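Local structure of maleate cis-trans isomerase (Pseudomonas putida, 4FQ5) at residues G140-G145 / D170-E175; I107-H112 / T165-D170. The protein probably catalyses the cis-trans isomerisation of maleate to fumarate, acting at the C2-C3 double bond. The protein carries 1 engineered substitution. One frame throughout, in Å; residues are numbered along the deposited sequence.

From the N terminus, 107-112 comes first. It runs from helix 104-108 into the turn that follows, after strand 98-101 of the first parallel sheet. Next is 140-145, on helix 138-149, which follows strand 135-137 of the same sheet. The chain then enters the second sheet with strand 153-158. Helix 162-174 carries 165-170 and most of 170-175; Glu175 lies just past its end. Contact 2 closes a loop of 52 residues and contact 1 one of 24. The segments alternate, so the loops cross. Both use helix 162-174; Asp170 ends one segment and begins the other, and touches only in contact 2. Together they tie this helix to helices that follow strands of the first sheet, with Ile143 touching Met108.

Contact 1: G140-G145 / D170-E175; sequences GALIDG and DYIRHE
Ile143 reaches from helix 138-149 to Tyr171 of helix 162-174 and to Glu175 just beyond its last turn. Helix 138-149 follows strand 135-137 of one four-stranded parallel sheet and helix 162-174 follows strand 153-158 of the other, both sheets having strand order 2-1-3-4. The CB of Ile143 points toward the second helix. There the chain branches, and CG2 lies anti to the backbone N while CG1 stands beside it (chi1 -78°). Ile143 CG1 lies against Glu175 CG at 4.0 Å and Glu175 CB at 4.1 Å. The next atom, Ile143 CD1, ends at the edge of the phenol ring, near its plane, 4.1 Å from Tyr171 CE2. The two side chains cross at about a right angle. The tyrosine OH is hydrogen-bonded to His115 of helix 114-128. The nearest Glu175 atoms to Ile143 are its two methylenes. The Glu175 chain bends at chi2 (-65°), and its OE1 forms a salt bridge with Arg147, which also links the end of helix 162-174 to helix 138-149. Leu142, which also packs on the substrate-pocket residue Leu104, adds a looser touch: its CD2 methyl lies 4.5 Å from Ile172 CD1.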
# COMPACT_ATOMS: atom_id res chain seq x y z
N GLY A 140 -9.15 9.14 27.68
CA GLY A 140 -8.58 8.05 28.48
C GLY A 140 -7.30 7.51 27.86
O GLY A 140 -6.34 7.21 28.57
N ALA A 141 -7.31 7.38 26.53
CA ALA A 141 -6.15 6.90 25.79
C ALA A 141 -4.95 7.79 26.02
O ALA A 141 -3.84 7.30 26.25
CB ALA A 141 -6.48 6.81 24.30
N LEU A 142 -5.16 9.11 25.97
CA LEU A 142 -4.10 10.08 26.19
C LEU A 142 -3.48 9.89 27.58
O LEU A 142 -2.25 9.81 27.70
CB LEU A 142 -4.57 11.52 26.00
CG LEU A 142 -3.44 12.57 25.98
CD1 LEU A 142 -2.70 12.54 24.65
CD2 LEU A 142 -3.95 13.97 26.27
N ILE A 143 -4.33 9.82 28.60
CA ILE A 143 -3.86 9.58 29.97
C ILE A 143 -3.11 8.25 30.08
O ILE A 143 -2.00 8.21 30.62
CB ILE A 143 -4.99 9.70 31.02
CG1 ILE A 143 -5.30 11.17 31.30
CG2 ILE A 143 -4.60 9.04 32.34
CD1 ILE A 143 -6.59 11.64 30.68
N ASP A 144 -3.70 7.18 29.55
CA ASP A 144 -3.06 5.87 29.58
C ASP A 144 -1.74 5.84 28.80
O ASP A 144 -0.77 5.21 29.23
CB ASP A 144 -4.01 4.77 29.07
CG ASP A 144 -5.20 4.55 30.00
OD1 ASP A 144 -5.13 5.01 31.16
OD2 ASP A 144 -6.20 3.94 29.58
N GLY A 145 -1.70 6.54 27.66
CA GLY A 145 -0.49 6.63 26.84
C GLY A 145 0.63 7.37 27.55
O GLY A 145 1.80 6.97 27.49
N ASP A 170 -6.46 20.98 33.57
CA ASP A 170 -6.91 20.62 34.92
C ASP A 170 -7.32 19.14 35.03
O ASP A 170 -7.07 18.51 36.05
CB ASP A 170 -8.04 21.53 35.39
CG ASP A 170 -7.56 22.94 35.73
OD1 ASP A 170 -6.33 23.21 35.68
OD2 ASP A 170 -8.42 23.79 36.05
N TYR A 171 -7.92 18.60 33.97
CA TYR A 171 -8.29 17.18 33.92
C TYR A 171 -7.03 16.30 33.99
O TYR A 171 -6.98 15.32 34.74
CB TYR A 171 -9.09 16.88 32.64
CG TYR A 171 -9.87 15.57 32.67
CD1 TYR A 171 -11.25 15.57 32.89
CD2 TYR A 171 -9.24 14.35 32.45
CE1 TYR A 171 -11.97 14.39 32.90
CE2 TYR A 171 -9.95 13.16 32.47
CZ TYR A 171 -11.31 13.18 32.69
OH TYR A 171 -12.01 12.00 32.71
N ILE A 172 -6.02 16.67 33.20
CA ILE A 172 -4.76 15.94 33.16
C ILE A 172 -4.04 16.00 34.51
O ILE A 172 -3.56 14.98 35.02
CB ILE A 172 -3.85 16.46 32.02
CG1 ILE A 172 -4.50 16.19 30.65
CG2 ILE A 172 -2.48 15.80 32.08
CD1 ILE A 172 -3.98 17.05 29.52
N ARG A 173 -3.99 17.20 35.08
CA ARG A 173 -3.42 17.40 36.41
C ARG A 173 -4.15 16.56 37.46
O ARG A 173 -3.51 15.94 38.31
CB ARG A 173 -3.43 18.89 36.79
CG ARG A 173 -2.42 19.72 36.01
CD ARG A 173 -2.48 21.20 36.38
NE ARG A 173 -1.35 21.94 35.81
CZ ARG A 173 -1.39 23.22 35.45
NH1 ARG A 173 -2.50 23.93 35.60
NH2 ARG A 173 -0.31 23.79 34.93
N HIS A 174 -5.48 16.52 37.37
CA HIS A 174 -6.29 15.71 38.29
C HIS A 174 -5.97 14.25 38.18
O HIS A 174 -6.05 13.51 39.17
CB HIS A 174 -7.78 15.95 38.03
CG HIS A 174 -8.69 15.26 39.03
ND1 HIS A 174 -9.33 14.11 38.76
CD2 HIS A 174 -9.02 15.60 40.34
CE1 HIS A 174 -10.05 13.73 39.83
NE2 HIS A 174 -9.86 14.65 40.80
N GLU A 175 -5.61 13.81 36.98
CA GLU A 175 -5.23 12.42 36.76
C GLU A 175 -3.80 12.12 37.23
O GLU A 175 -3.30 11.02 37.05
CB GLU A 175 -5.44 12.01 35.29
CG GLU A 175 -6.91 11.88 34.90
CD GLU A 175 -7.62 10.75 35.62
OE1 GLU A 175 -6.99 9.71 35.90
OE2 GLU A 175 -8.84 10.88 35.89

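Contact 2: I107-H112 / T165-D170; sequences IMSMGH and TELVVD
Met108 lays its thioether across Val168, the two side chains meeting at about a right angle. CG stands beside the backbone N (chi1 -64°), and the chain is extended from there, which carries the sulfur over to the helix. Met108 SD lies 3.8 Å from Val168 CG1 and 3.9 Å from Val168 O. Met108 also touches Ile143 and Tyr171, so it fills the junction of helices 104-108, 138-149 and 162-174. It also opens a type I beta turn that runs to Gly111. Gly111 then leaves helical angles with a positive phi of 110°. Near the start of the turn, Leu167 CD2 packs on Ser109, 4.0 Å from both Ser109 OG and Ser109 CA. Beyond it, His112 CE1 approaches Asp170 O obliquely at 3.9 Å, and the imidazole stacks on the ring of His174. The buried part lies near the active site: Val168 packs close to Tyr160, a predicted substrate-binding residue, and lies about 7 Å from the bound maleic acid at nearest side-chain approach. With no hydrogen bond across it, the contact is held by the shape of apolar side chains, chiefly the thioether against a valine methyl, with a histidine CH near a backbone carbonyl at the exposed end.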
# COMPACT_ATOMS: atom_id res chain seq x y z
N ILE A 107 -15.25 14.68 26.36
CA ILE A 107 -15.17 13.85 27.55
C ILE A 107 -14.70 14.66 28.76
O ILE A 107 -15.36 14.68 29.80
CB ILE A 107 -14.26 12.62 27.33
CG1 ILE A 107 -14.90 11.62 26.34
CG2 ILE A 107 -13.89 11.96 28.65
CD1 ILE A 107 -16.30 11.16 26.70
N MET A 108 -13.57 15.35 28.62
CA MET A 108 -13.00 16.11 29.73
C MET A 108 -13.91 17.25 30.20
O MET A 108 -13.97 17.54 31.40
CB MET A 108 -11.57 16.59 29.41
CG MET A 108 -10.57 15.46 29.21
SD MET A 108 -8.84 15.99 29.19
CE MET A 108 -7.97 14.44 29.04
N SER A 109 -14.64 17.87 29.27
CA SER A 109 -15.63 18.92 29.57
C SER A 109 -16.73 18.51 30.55
O SER A 109 -17.39 19.36 31.14
CB SER A 109 -16.33 19.37 28.29
OG SER A 109 -15.58 20.35 27.62
N MET A 110 -16.96 17.20 30.68
CA MET A 110 -18.07 16.70 31.48
C MET A 110 -17.72 16.52 32.95
O MET A 110 -18.56 16.11 33.74
CB MET A 110 -18.60 15.39 30.89
CG MET A 110 -19.23 15.52 29.52
SD MET A 110 -20.72 16.54 29.51
CE MET A 110 -21.80 15.55 30.54
N GLY A 111 -16.48 16.82 33.32
CA GLY A 111 -16.06 16.69 34.72
C GLY A 111 -15.08 15.56 35.00
O GLY A 111 -14.99 14.60 34.24
N HIS A 112 -14.39 15.67 36.13
CA HIS A 112 -13.35 14.73 36.52
C HIS A 112 -13.82 13.30 36.52
O HIS A 112 -14.89 12.99 37.05
CB HIS A 112 -12.77 15.08 37.88
CG HIS A 112 -11.97 16.37 37.90
ND1 HIS A 112 -11.43 16.91 36.79
CD2 HIS A 112 -11.61 17.21 38.95
CE1 HIS A 112 -10.77 18.04 37.11
NE2 HIS A 112 -10.88 18.22 38.43
N THR A 165 -9.35 24.77 27.10
CA THR A 165 -7.96 24.34 27.29
C THR A 165 -7.63 24.19 28.78
O THR A 165 -6.96 23.24 29.19
CB THR A 165 -6.97 25.32 26.61
OG1 THR A 165 -7.26 25.40 25.21
CG2 THR A 165 -5.52 24.87 26.80
N GLU A 166 -8.13 25.14 29.57
CA GLU A 166 -7.95 25.12 31.02
C GLU A 166 -8.54 23.86 31.63
O GLU A 166 -7.90 23.22 32.46
CB GLU A 166 -8.64 26.33 31.65
CG GLU A 166 -7.76 27.10 32.60
CD GLU A 166 -6.97 28.17 31.89
OE1 GLU A 166 -7.55 29.24 31.60
OE2 GLU A 166 -5.77 27.94 31.63
N LEU A 167 -9.76 23.52 31.22
CA LEU A 167 -10.43 22.29 31.67
C LEU A 167 -9.58 21.06 31.38
O LEU A 167 -9.44 20.19 32.24
CB LEU A 167 -11.80 22.14 31.00
CG LEU A 167 -13.08 22.65 31.68
CD1 LEU A 167 -12.97 24.07 32.21
CD2 LEU A 167 -14.25 22.54 30.72
N VAL A 168 -9.02 21.00 30.17
CA VAL A 168 -8.22 19.86 29.73
C VAL A 168 -6.97 19.72 30.59
O VAL A 168 -6.69 18.64 31.12
CB VAL A 168 -7.86 19.96 28.23
CG1 VAL A 168 -6.82 18.92 27.84
CG2 VAL A 168 -9.11 19.80 27.38
N VAL A 169 -6.24 20.82 30.75
CA VAL A 169 -5.04 20.85 31.58
C VAL A 169 -5.37 20.45 33.03
O VAL A 169 -4.66 19.63 33.62
CB VAL A 169 -4.34 22.23 31.51
CG1 VAL A 169 -3.31 22.39 32.62
CG2 VAL A 169 -3.69 22.41 30.15
N ASP A 170 -6.46 20.98 33.57
CA ASP A 170 -6.91 20.62 34.92
C ASP A 170 -7.32 19.14 35.03
O ASP A 170 -7.07 18.51 36.05
CB ASP A 170 -8.04 21.53 35.39
CG ASP A 170 -7.56 22.94 35.73
OD1 ASP A 170 -6.33 23.21 35.68
OD2 ASP A 170 -8.42 23.79 36.05